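Local atomic coordinates of p-47 protein (Clostridium botulinum E1 str. 'BoNT E Beluga', PDB entry 5WIX), a protein that is of unknown function but has a TULIP-domain fold like that of bactericidal/permeability-increasing protein, which may point to lipid binding. Residues 19-33 against 223-237. Residues are numbered along the deposited sequence; the frame is centred on the assembly and turned at random.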
loop_
_atom_site.group_PDB
_atom_site.type_symbol
_atom_site.label_atom_id
_atom_site.label_comp_id
_atom_site.label_asym_id
_atom_site.label_seq_id
_atom_site.Cartn_x
_atom_site.Cartn_y
_atom_site.Cartn_z
ATOM N N ASN A 19 -0.620 -10.577 6.745
ATOM C CA ASN A 19 0.099 -10.174 5.542
ATOM C C ASN A 19 1.127 -9.084 5.824
ATOM O O ASN A 19 2.332 -9.308 5.707
ATOM C CB ASN A 19 -0.881 -9.707 4.463
ATOM C CG ASN A 19 -1.508 -10.861 3.706
ATOM O OD1 ASN A 19 -1.468 -12.007 4.154
ATOM N ND2 ASN A 19 -2.092 -10.563 2.551
ATOM N N THR A 20 0.644 -7.903 6.196
ATOM C CA THR A 20 1.520 -6.777 6.496
ATOM C C THR A 20 2.249 -6.982 7.819
ATOM O O THR A 20 2.127 -8.032 8.451
ATOM C CB THR A 20 0.737 -5.453 6.552
ATOM O OG1 THR A 20 1.618 -4.388 6.930
ATOM C CG2 THR A 20 -0.399 -5.547 7.561
ATOM N N TYR A 21 3.008 -5.973 8.234
ATOM C CA TYR A 21 3.759 -6.041 9.482
ATOM C C TYR A 21 3.570 -4.763 10.295
ATOM O O TYR A 21 4.445 -3.905 10.319
ATOM C CB TYR A 21 5.253 -6.262 9.205
ATOM C CG TYR A 21 5.591 -7.618 8.610
ATOM C CD1 TYR A 21 5.639 -8.756 9.405
ATOM C CD2 TYR A 21 5.866 -7.758 7.260
ATOM C CE1 TYR A 21 5.946 -9.995 8.868
ATOM C CE2 TYR A 21 6.176 -8.993 6.717
ATOM C CZ TYR A 21 6.212 -10.107 7.526
ATOM O OH TYR A 21 6.515 -11.338 6.997
ATOM N N GLY A 22 2.417 -4.629 10.946
ATOM C CA GLY A 22 2.156 -3.497 11.819
ATOM C C GLY A 22 2.188 -2.107 11.190
ATOM O O GLY A 22 1.980 -1.108 11.881
ATOM N N TRP A 23 2.445 -2.030 9.889
ATOM C CA TRP A 23 2.477 -0.752 9.181
ATOM C C TRP A 23 1.148 -0.452 8.491
ATOM O O TRP A 23 0.324 -1.357 8.322
ATOM C CB TRP A 23 3.614 -0.766 8.163
ATOM C CG TRP A 23 4.937 -0.548 8.794
ATOM C CD1 TRP A 23 5.753 -1.490 9.330
ATOM C CD2 TRP A 23 5.602 0.707 8.961
ATOM N NE1 TRP A 23 6.893 -0.904 9.821
ATOM C CE2 TRP A 23 6.825 0.445 9.604
ATOM C CE3 TRP A 23 5.285 2.024 8.620
ATOM C CZ2 TRP A 23 7.731 1.454 9.917
ATOM C CZ3 TRP A 23 6.184 3.022 8.933
ATOM C CH2 TRP A 23 7.396 2.731 9.575
ATOM N N ASP A 24 0.937 0.798 8.075
ATOM C CA ASP A 24 -0.394 1.200 7.555
ATOM C C ASP A 24 -0.574 1.057 6.045
ATOM O O ASP A 24 -1.553 0.473 5.567
ATOM C CB ASP A 24 -0.709 2.651 7.933
ATOM C CG ASP A 24 -1.347 2.774 9.293
ATOM O OD1 ASP A 24 -2.080 1.836 9.697
ATOM O OD2 ASP A 24 -1.103 3.810 9.950
ATOM N N ILE A 25 0.343 1.651 5.298
ATOM C CA ILE A 25 0.387 1.479 3.858
ATOM C C ILE A 25 1.838 1.245 3.488
ATOM O O ILE A 25 2.720 1.980 3.939
ATOM C CB ILE A 25 -0.167 2.708 3.108
ATOM C CG1 ILE A 25 -1.651 2.884 3.381
ATOM C CG2 ILE A 25 0.057 2.564 1.619
ATOM C CD1 ILE A 25 -2.292 3.962 2.540
ATOM N N VAL A 26 2.091 0.209 2.698
ATOM C CA VAL A 26 3.449 -0.112 2.275
ATOM C C VAL A 26 3.512 -0.031 0.757
ATOM O O VAL A 26 2.644 -0.596 0.081
ATOM C CB VAL A 26 3.865 -1.512 2.766
ATOM C CG1 VAL A 26 5.295 -1.837 2.359
ATOM C CG2 VAL A 26 3.690 -1.612 4.273
ATOM N N TYR A 27 4.501 0.693 0.223
ATOM C CA TYR A 27 4.741 0.737 -1.232
ATOM C C TYR A 27 6.012 -0.014 -1.609
ATOM O O TYR A 27 6.942 -0.078 -0.806
ATOM C CB TYR A 27 4.844 2.175 -1.730
ATOM C CG TYR A 27 3.756 3.065 -1.196
ATOM C CD1 TYR A 27 2.566 3.239 -1.889
ATOM C CD2 TYR A 27 3.919 3.714 0.002
ATOM C CE1 TYR A 27 1.560 4.050 -1.406
ATOM C CE2 TYR A 27 2.944 4.520 0.509
ATOM C CZ TYR A 27 1.751 4.698 -0.196
ATOM O OH TYR A 27 0.762 5.519 0.324
ATOM N N GLY A 28 6.062 -0.548 -2.830
ATOM C CA GLY A 28 7.223 -1.308 -3.273
ATOM C C GLY A 28 7.500 -1.301 -4.771
ATOM O O GLY A 28 6.578 -1.227 -5.593
ATOM N N CYS A 29 8.782 -1.378 -5.128
ATOM C CA CYS A 29 9.194 -1.389 -6.539
ATOM C C CYS A 29 10.368 -2.345 -6.861
ATOM O O CYS A 29 11.303 -2.519 -6.076
ATOM C CB CYS A 29 9.560 0.035 -6.988
ATOM S SG CYS A 29 9.845 0.211 -8.782
ATOM N N SER A 30 10.297 -2.948 -8.043
ATOM C CA SER A 30 11.327 -3.851 -8.537
ATOM C C SER A 30 12.624 -3.102 -8.769
ATOM O O SER A 30 12.627 -2.020 -9.364
ATOM C CB SER A 30 10.865 -4.520 -9.840
ATOM O OG SER A 30 11.862 -5.346 -10.420
ATOM N N ASN A 31 13.735 -3.677 -8.314
ATOM C CA ASN A 31 15.033 -3.101 -8.646
ATOM C C ASN A 31 15.244 -3.211 -10.154
ATOM O O ASN A 31 15.861 -2.336 -10.763
ATOM C CB ASN A 31 16.184 -3.775 -7.874
ATOM C CG ASN A 31 16.568 -5.122 -8.450
ATOM O OD1 ASN A 31 15.715 -5.900 -8.892
ATOM N ND2 ASN A 31 17.863 -5.403 -8.458
ATOM N N ARG A 32 14.695 -4.269 -10.753
ATOM C CA ARG A 32 14.822 -4.473 -12.192
ATOM C C ARG A 32 14.256 -3.259 -12.927
ATOM O O ARG A 32 14.719 -2.909 -14.013
ATOM C CB ARG A 32 14.125 -5.772 -12.639
ATOM C CG ARG A 32 14.659 -7.065 -11.989
ATOM C CD ARG A 32 14.436 -8.319 -12.859
ATOM N NE ARG A 32 13.032 -8.523 -13.224
ATOM C CZ ARG A 32 12.178 -9.303 -12.561
ATOM N NH1 ARG A 32 12.580 -9.970 -11.484
ATOM N NH2 ARG A 32 10.918 -9.419 -12.978
ATOM N N VAL A 33 13.285 -2.600 -12.296
ATOM C CA VAL A 33 12.639 -1.410 -12.847
ATOM C C VAL A 33 13.486 -0.143 -12.725
ATOM O O VAL A 33 13.804 0.507 -13.730
ATOM C CB VAL A 33 11.279 -1.170 -12.162
ATOM C CG1 VAL A 33 10.713 0.206 -12.525
ATOM C CG2 VAL A 33 10.315 -2.271 -12.554
ATOM N N VAL A 223 9.003 -6.985 5.388
ATOM C CA VAL A 223 7.964 -6.687 4.415
ATOM C C VAL A 223 7.479 -7.969 3.752
ATOM O O VAL A 223 8.214 -8.956 3.651
ATOM C CB VAL A 223 8.467 -5.692 3.343
ATOM C CG1 VAL A 223 9.324 -6.397 2.381
ATOM C CG2 VAL A 223 7.305 -5.113 2.583
ATOM N N ASP A 224 6.227 -7.962 3.327
ATOM C CA ASP A 224 5.668 -9.140 2.711
ATOM C C ASP A 224 6.116 -9.165 1.264
ATOM O O ASP A 224 5.837 -8.233 0.510
ATOM C CB ASP A 224 4.133 -9.156 2.810
ATOM C CG ASP A 224 3.546 -10.491 2.401
ATOM O OD1 ASP A 224 2.407 -10.793 2.779
ATOM O OD2 ASP A 224 4.236 -11.265 1.706
ATOM N N SER A 225 6.794 -10.239 0.872
ATOM C CA SER A 225 7.212 -10.394 -0.512
ATOM C C SER A 225 6.003 -10.555 -1.425
ATOM O O SER A 225 6.125 -10.464 -2.643
ATOM C CB SER A 225 8.156 -11.588 -0.666
ATOM O OG SER A 225 7.456 -12.730 -1.127
ATOM N N SER A 226 4.834 -10.792 -0.837
ATOM C CA SER A 226 3.594 -10.872 -1.608
ATOM C C SER A 226 3.364 -9.611 -2.429
ATOM O O SER A 226 2.760 -9.693 -3.507
ATOM C CB SER A 226 2.392 -11.126 -0.687
ATOM O OG SER A 226 1.150 -11.166 -1.398
ATOM N N ILE A 227 3.861 -8.468 -1.937
ATOM C CA ILE A 227 3.553 -7.164 -2.538
ATOM C C ILE A 227 3.833 -7.131 -4.037
ATOM O O ILE A 227 3.049 -6.567 -4.810
ATOM C CB ILE A 227 4.333 -6.020 -1.862
ATOM C CG1 ILE A 227 3.998 -5.970 -0.381
ATOM C CG2 ILE A 227 3.935 -4.676 -2.457
ATOM C CD1 ILE A 227 4.452 -4.703 0.285
ATOM N N LEU A 228 4.937 -7.760 -4.440
ATOM C CA LEU A 228 5.280 -7.909 -5.850
ATOM C C LEU A 228 4.935 -9.312 -6.349
ATOM O O LEU A 228 4.664 -10.203 -5.549
ATOM C CB LEU A 228 6.758 -7.626 -6.065
ATOM C CG LEU A 228 7.316 -6.327 -5.473
ATOM C CD1 LEU A 228 8.884 -6.322 -5.421
ATOM C CD2 LEU A 228 6.757 -5.116 -6.227
ATOM N N SER A 229 4.940 -9.498 -7.672
ATOM C CA SER A 229 4.755 -10.816 -8.301
ATOM C C SER A 229 5.465 -10.873 -9.642
ATOM O O SER A 229 5.971 -9.858 -10.118
ATOM C CB SER A 229 3.280 -11.132 -8.490
ATOM O OG SER A 229 2.621 -11.081 -7.240
ATOM N N GLU A 230 5.500 -12.049 -10.257
ATOM C CA GLU A 230 6.206 -12.193 -11.528
ATOM C C GLU A 230 5.609 -11.246 -12.573
ATOM O O GLU A 230 6.343 -10.673 -13.386
ATOM C CB GLU A 230 6.161 -13.647 -12.022
ATOM N N ASN A 231 4.285 -11.064 -12.516
ATOM C CA ASN A 231 3.563 -10.232 -13.483
ATOM C C ASN A 231 3.724 -8.736 -13.230
ATOM O O ASN A 231 3.543 -7.929 -14.142
ATOM C CB ASN A 231 2.065 -10.589 -13.485
ATOM N N SER A 232 4.096 -8.383 -11.998
ATOM C CA SER A 232 4.009 -7.001 -11.511
ATOM C C SER A 232 5.342 -6.332 -11.109
ATOM O O SER A 232 6.157 -6.908 -10.369
ATOM C CB SER A 232 3.055 -6.965 -10.318
ATOM O OG SER A 232 3.361 -8.012 -9.410
ATOM N N GLU A 233 5.536 -5.102 -11.596
ATOM C CA GLU A 233 6.698 -4.265 -11.272
ATOM C C GLU A 233 6.500 -3.437 -10.003
ATOM O O GLU A 233 7.420 -3.293 -9.210
ATOM C CB GLU A 233 7.000 -3.314 -12.423
ATOM C CG GLU A 233 6.873 -3.931 -13.799
ATOM C CD GLU A 233 7.061 -2.907 -14.901
ATOM O OE1 GLU A 233 6.941 -1.696 -14.601
ATOM O OE2 GLU A 233 7.329 -3.314 -16.058
ATOM N N VAL A 234 5.312 -2.862 -9.825
ATOM C CA VAL A 234 5.050 -2.038 -8.643
ATOM C C VAL A 234 3.893 -2.607 -7.822
ATOM O O VAL A 234 2.926 -3.157 -8.363
ATOM C CB VAL A 234 4.753 -0.563 -9.021
ATOM C CG1 VAL A 234 4.389 0.260 -7.794
ATOM C CG2 VAL A 234 5.949 0.059 -9.677
ATOM N N GLY A 235 4.021 -2.500 -6.505
ATOM C CA GLY A 235 3.024 -3.001 -5.589
ATOM C C GLY A 235 2.695 -2.003 -4.498
ATOM O O GLY A 235 3.479 -1.085 -4.188
ATOM N N LEU A 236 1.513 -2.207 -3.916
ATOM C CA LEU A 236 0.948 -1.342 -2.881
ATOM C C LEU A 236 0.127 -2.211 -1.939
ATOM O O LEU A 236 -0.763 -2.941 -2.384
ATOM C CB LEU A 236 0.109 -0.242 -3.531
ATOM C CG LEU A 236 -0.512 0.967 -2.813
ATOM C CD1 LEU A 236 -0.568 2.196 -3.689
ATOM C CD2 LEU A 236 -1.929 0.609 -2.359
ATOM N N LEU A 237 0.437 -2.140 -0.649
ATOM C CA LEU A 237 -0.283 -2.922 0.345
ATOM C C LEU A 237 -1.031 -2.069 1.370
ATOM O O LEU A 237 -0.406 -1.365 2.178
ATOM C CB LEU A 237 0.666 -3.848 1.088
ATOM C CG LEU A 237 -0.127 -4.940 1.804
ATOM C CD1 LEU A 237 -1.193 -5.467 0.848
ATOM C CD2 LEU A 237 0.788 -6.065 2.270
#
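Strands 25-30 and 234-237 pair antiparallel at the middle of a six-stranded antiparallel sheet near the centre of this elongated, BPI-like TULIP protein. Strand 203-210 continues the sheet beyond 25-30, and strand 426-432 continues it beyond 234-237. Val26 with Leu237 and Gly28 with Gly235 are hydrogen-bonded pairs, each with two backbone bonds. Leu237 N donates to Val26 O at 2.8 Å, nearly straight. Ser30 N to Glu233 O, 3.1 Å, adds a fifth bond where the strand gives way to helix 31-42.

Two side-chain layers form. On one face, residues 223-228 fold back over the strand pair. Val26 CG1 meets Ile227 CD1 at 3.6 Å and Val223 CG2 at 3.8 Å. CG1 stands anti to the backbone N (chi1 -178°), which directs it at both. Leu228 CD2 lies over Gly28. On the other face, Tyr27 and Leu236 run side by side in a non-hydrogen-bonded pair, with Leu236 CD1 at the ring edge, 3.6 Å from Tyr27 CE1. Trp409 packs against Tyr27, Cys29 and Val234. At the start of helix 31-42, Val33 CG2 touches Glu233 CB, while Glu233 OE1 accepts a hydrogen bond from Met432 N. At the far end, the Tyr21 ring turns its edge to the 223-224 peptide, with CE2 3.4 Å from Val223 C.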